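Local coordinates for protein L-glyceraldehyde 3-phosphate reductase (Clostridium beijerinckii, PDB 6HG6) that binds NADPH and probably reduces aldehydes such as furfural and methylglyoxal, as an aldo-keto reductase of the Shaker potassium channel beta-subunit family, at residues Y164-Y170 and P188-N194. Sequence-based numbering, arbitrary orientation.
Sequences YAGISNY and PFVINQN. With NDP (NADPH dihydro-nicotinamide-adenine-dinucleotide phosphate), chain B.
Neighbouring parallel strands of the aldo-keto reductase TIM barrel meet here, segments 164-170 and 188-194 lying on strands 162-168 and 189-195, joined by helix 172-184 in a beta-alpha-beta crossover. The ladder of backbone hydrogen bonds runs from Ala-165 N to Pro-188 O (2.9 Å) through Ile-167 N to Ile-191 O (3.1 Å) to Asn-169 N on Gln-193 O; Val-190 N and Gln-193 N donate back to Ala-165 O and Ile-167 O. On the helix-facing side, chi1 of 66° with an extended chi2 carries Ile-167 CD1 to within 3.7 Å of Phe-189 CZ. The Asn-192 side chain runs beside it, OD1 against Ile-167 CG1 (3.3 Å), while CD1 also sits over one face of the Tyr-170 ring, near the rim. The other side looks into the barrel, where the C-terminal strand ends receive the nicotinamide of NADPH. With chi1 at -176°, Ser-168 swings OG away from its own N, 2.7 Å from Gln-193 O and near carboxamide O7N, two acceptors competing for one proton. Extended Gln-193 puts its amide beside the nicotinamide. Beyond the ladder, Asn-194 ND2 hydrogen-bonds back to Tyr-170 O (3.0 Å), and a water accepting from Tyr-170 N lies 2.8 Å from Asn-194 OD1.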
loop_
_atom_site.group_PDB
_atom_site.type_symbol
_atom_site.label_atom_id
_atom_site.label_comp_id
_atom_site.label_asym_id
_atom_site.label_seq_id
_atom_site.Cartn_x
_atom_site.Cartn_y
_atom_site.Cartn_z
ATOM N N TYR A 164 -4.473 12.742 -7.529
ATOM C CA TYR A 164 -3.160 12.968 -6.909
ATOM C C TYR A 164 -2.114 12.058 -7.519
ATOM O O TYR A 164 -2.463 10.951 -7.961
ATOM C CB TYR A 164 -3.229 12.632 -5.429
ATOM C CG TYR A 164 -4.171 13.461 -4.581
ATOM C CD1 TYR A 164 -5.452 13.007 -4.356
ATOM C CD2 TYR A 164 -3.758 14.564 -3.847
ATOM C CE1 TYR A 164 -6.332 13.673 -3.519
ATOM C CE2 TYR A 164 -4.623 15.244 -2.982
ATOM C CZ TYR A 164 -5.909 14.754 -2.783
ATOM O OH TYR A 164 -6.771 15.362 -1.924
ATOM N N ALA A 165 -0.866 12.529 -7.547
ATOM C CA ALA A 165 0.296 11.696 -7.926
ATOM C C ALA A 165 0.913 11.070 -6.671
ATOM O O ALA A 165 0.886 11.644 -5.563
ATOM C CB ALA A 165 1.332 12.527 -8.652
ATOM N N GLY A 166 1.465 9.893 -6.861
ATOM C CA GLY A 166 2.288 9.210 -5.860
ATOM C C GLY A 166 3.506 8.624 -6.541
ATOM O O GLY A 166 3.501 8.481 -7.798
ATOM N N ILE A 167 4.502 8.215 -5.752
ATOM C CA ILE A 167 5.665 7.466 -6.276
ATOM C C ILE A 167 5.888 6.280 -5.351
ATOM O O ILE A 167 5.446 6.324 -4.173
ATOM C CB ILE A 167 6.920 8.330 -6.478
ATOM C CG1 ILE A 167 7.484 8.845 -5.156
ATOM C CG2 ILE A 167 6.636 9.448 -7.489
ATOM C CD1 ILE A 167 8.676 9.746 -5.314
ATOM N N SER A 168 6.479 5.226 -5.894
ATOM C CA SER A 168 6.670 3.975 -5.134
ATOM C C SER A 168 8.089 3.476 -5.295
ATOM O O SER A 168 8.655 3.572 -6.382
ATOM C CB SER A 168 5.628 2.942 -5.544
ATOM O OG SER A 168 5.734 1.778 -4.764
ATOM N N ASN A 169 8.650 2.934 -4.208
ATOM C CA ASN A 169 9.983 2.322 -4.244
ATOM C C ASN A 169 11.075 3.374 -4.489
ATOM O O ASN A 169 12.218 2.968 -4.861
ATOM C CB ASN A 169 10.017 1.184 -5.264
ATOM C CG ASN A 169 9.046 0.083 -4.891
ATOM O OD1 ASN A 169 9.164 -0.496 -3.803
ATOM N ND2 ASN A 169 8.124 -0.242 -5.784
ATOM N N TYR A 170 10.809 4.662 -4.263
ATOM C CA TYR A 170 11.857 5.692 -4.410
ATOM C C TYR A 170 12.722 5.731 -3.155
ATOM O O TYR A 170 12.241 5.387 -2.063
ATOM C CB TYR A 170 11.242 7.057 -4.706
ATOM C CG TYR A 170 10.981 7.275 -6.169
ATOM C CD1 TYR A 170 10.198 6.410 -6.897
ATOM C CD2 TYR A 170 11.526 8.364 -6.817
ATOM C CE1 TYR A 170 9.878 6.677 -8.222
ATOM C CE2 TYR A 170 11.311 8.585 -8.163
ATOM C CZ TYR A 170 10.485 7.741 -8.880
ATOM O OH TYR A 170 10.257 8.034 -10.209
ATOM N N PRO A 188 -0.327 17.991 -7.541
ATOM C CA PRO A 188 -0.494 17.375 -6.222
ATOM C C PRO A 188 0.280 16.059 -6.139
ATOM O O PRO A 188 0.066 15.174 -6.926
ATOM C CB PRO A 188 -1.998 17.114 -6.102
ATOM C CG PRO A 188 -2.631 18.139 -7.064
ATOM C CD PRO A 188 -1.615 18.337 -8.169
ATOM N N PHE A 189 1.139 15.952 -5.147
ATOM C CA PHE A 189 2.017 14.790 -4.933
ATOM C C PHE A 189 1.993 14.573 -3.419
ATOM O O PHE A 189 2.473 15.447 -2.713
ATOM C CB PHE A 189 3.418 15.070 -5.483
ATOM C CG PHE A 189 4.435 14.071 -4.991
ATOM C CD1 PHE A 189 4.114 12.734 -4.879
ATOM C CD2 PHE A 189 5.705 14.458 -4.619
ATOM C CE1 PHE A 189 5.020 11.817 -4.341
ATOM C CE2 PHE A 189 6.636 13.543 -4.136
ATOM C CZ PHE A 189 6.285 12.225 -3.975
ATOM N N VAL A 190 1.401 13.496 -2.956
ATOM C CA VAL A 190 1.158 13.430 -1.498
ATOM C C VAL A 190 1.643 12.132 -0.881
ATOM O O VAL A 190 1.541 12.043 0.382
ATOM C CB VAL A 190 -0.345 13.636 -1.205
ATOM C CG1 VAL A 190 -0.837 15.001 -1.684
ATOM C CG2 VAL A 190 -1.158 12.491 -1.773
ATOM N N ILE A 191 2.081 11.157 -1.655
ATOM C CA ILE A 191 2.256 9.804 -1.064
ATOM C C ILE A 191 3.419 9.042 -1.693
ATOM O O ILE A 191 3.557 9.004 -2.922
ATOM C CB ILE A 191 0.933 9.007 -1.146
ATOM C CG1 ILE A 191 0.927 7.725 -0.296
ATOM C CG2 ILE A 191 0.584 8.688 -2.590
ATOM C CD1 ILE A 191 1.058 7.965 1.162
ATOM N N ASN A 192 4.194 8.400 -0.827
ATOM C CA ASN A 192 5.227 7.406 -1.202
ATOM C C ASN A 192 4.724 6.031 -0.763
ATOM O O ASN A 192 4.243 5.917 0.378
ATOM C CB ASN A 192 6.519 7.661 -0.460
ATOM C CG ASN A 192 7.177 8.926 -0.905
ATOM O OD1 ASN A 192 7.909 8.865 -1.878
ATOM N ND2 ASN A 192 6.948 10.019 -0.166
ATOM N N GLN A 193 4.878 5.022 -1.602
ATOM C CA GLN A 193 4.554 3.628 -1.257
ATOM C C GLN A 193 5.856 2.841 -1.260
ATOM O O GLN A 193 6.495 2.733 -2.301
ATOM C CB GLN A 193 3.509 3.015 -2.172
ATOM C CG GLN A 193 3.204 1.581 -1.808
ATOM C CD GLN A 193 1.982 1.078 -2.531
ATOM O OE1 GLN A 193 0.974 1.784 -2.674
ATOM N NE2 GLN A 193 2.093 -0.140 -2.992
ATOM N N ASN A 194 6.230 2.302 -0.110
ATOM C CA ASN A 194 7.529 1.625 0.078
ATOM C C ASN A 194 7.387 0.385 0.963
ATOM O O ASN A 194 6.536 0.348 1.855
ATOM C CB ASN A 194 8.603 2.561 0.632
ATOM C CG ASN A 194 8.990 3.697 -0.284
ATOM O OD1 ASN A 194 8.200 4.619 -0.456
ATOM N ND2 ASN A 194 10.178 3.616 -0.888
HETATM P PA NDP B . 1.286 -8.385 3.942
HETATM O O1A NDP B . 2.737 -8.299 4.280
HETATM O O2A NDP B . 0.192 -7.767 4.754
HETATM O O5B NDP B . 0.897 -9.912 3.615
HETATM C C5B NDP B . -0.477 -10.240 3.277
HETATM C C4B NDP B . -0.683 -11.726 3.411
HETATM O O4B NDP B . -0.311 -12.113 4.759
HETATM C C3B NDP B . -2.115 -12.246 3.224
HETATM O O3B NDP B . -2.439 -12.548 1.869
HETATM C C2B NDP B . -2.085 -13.503 4.084
HETATM O O2B NDP B . -1.424 -14.513 3.327
HETATM C C1B NDP B . -1.213 -13.072 5.257
HETATM N N9A NDP B . -1.915 -12.454 6.375
HETATM C C8A NDP B . -2.574 -11.249 6.387
HETATM N N7A NDP B . -3.060 -10.932 7.561
HETATM C C5A NDP B . -2.699 -11.992 8.380
HETATM C C6A NDP B . -2.918 -12.253 9.747
HETATM N N6A NDP B . -3.580 -11.430 10.557
HETATM N N1A NDP B . -2.412 -13.406 10.256
HETATM C C2A NDP B . -1.746 -14.229 9.434
HETATM N N3A NDP B . -1.473 -14.083 8.139
HETATM C C4A NDP B . -1.981 -12.932 7.663
HETATM O O3 NDP B . 1.089 -7.681 2.499
HETATM P PN NDP B . 1.465 -8.053 0.989
HETATM O O1N NDP B . 0.381 -8.938 0.471
HETATM O O2N NDP B . 2.894 -8.475 0.867
HETATM O O5D NDP B . 1.322 -6.599 0.305
HETATM C C5D NDP B . 0.149 -5.812 0.637
HETATM C C4D NDP B . -0.132 -4.846 -0.490
HETATM O O4D NDP B . 0.993 -3.964 -0.651
HETATM C C3D NDP B . -0.299 -5.448 -1.882
HETATM O O3D NDP B . -1.591 -6.021 -2.028
HETATM C C2D NDP B . -0.061 -4.201 -2.742
HETATM O O2D NDP B . -1.217 -3.406 -2.775
HETATM C C1D NDP B . 1.062 -3.494 -1.988
HETATM N N1N NDP B . 2.402 -3.807 -2.546
HETATM C C2N NDP B . 3.108 -2.832 -3.208
HETATM C C3N NDP B . 4.206 -3.112 -3.975
HETATM C C7N NDP B . 4.918 -1.983 -4.674
HETATM O O7N NDP B . 4.454 -0.827 -4.654
HETATM N N7N NDP B . 6.037 -2.292 -5.327
HETATM C C4N NDP B . 4.637 -4.550 -4.066
HETATM C C5N NDP B . 3.934 -5.479 -3.156
HETATM C C6N NDP B . 2.936 -5.074 -2.402
HETATM P P2B NDP B . -1.882 -16.043 3.577
HETATM O O1X NDP B . -3.322 -16.167 4.035
HETATM O O2X NDP B . -1.658 -16.717 2.232
HETATM O O3X NDP B . -0.892 -16.501 4.637
HETATM O O HOH W 1 8.589 5.931 -2.872
#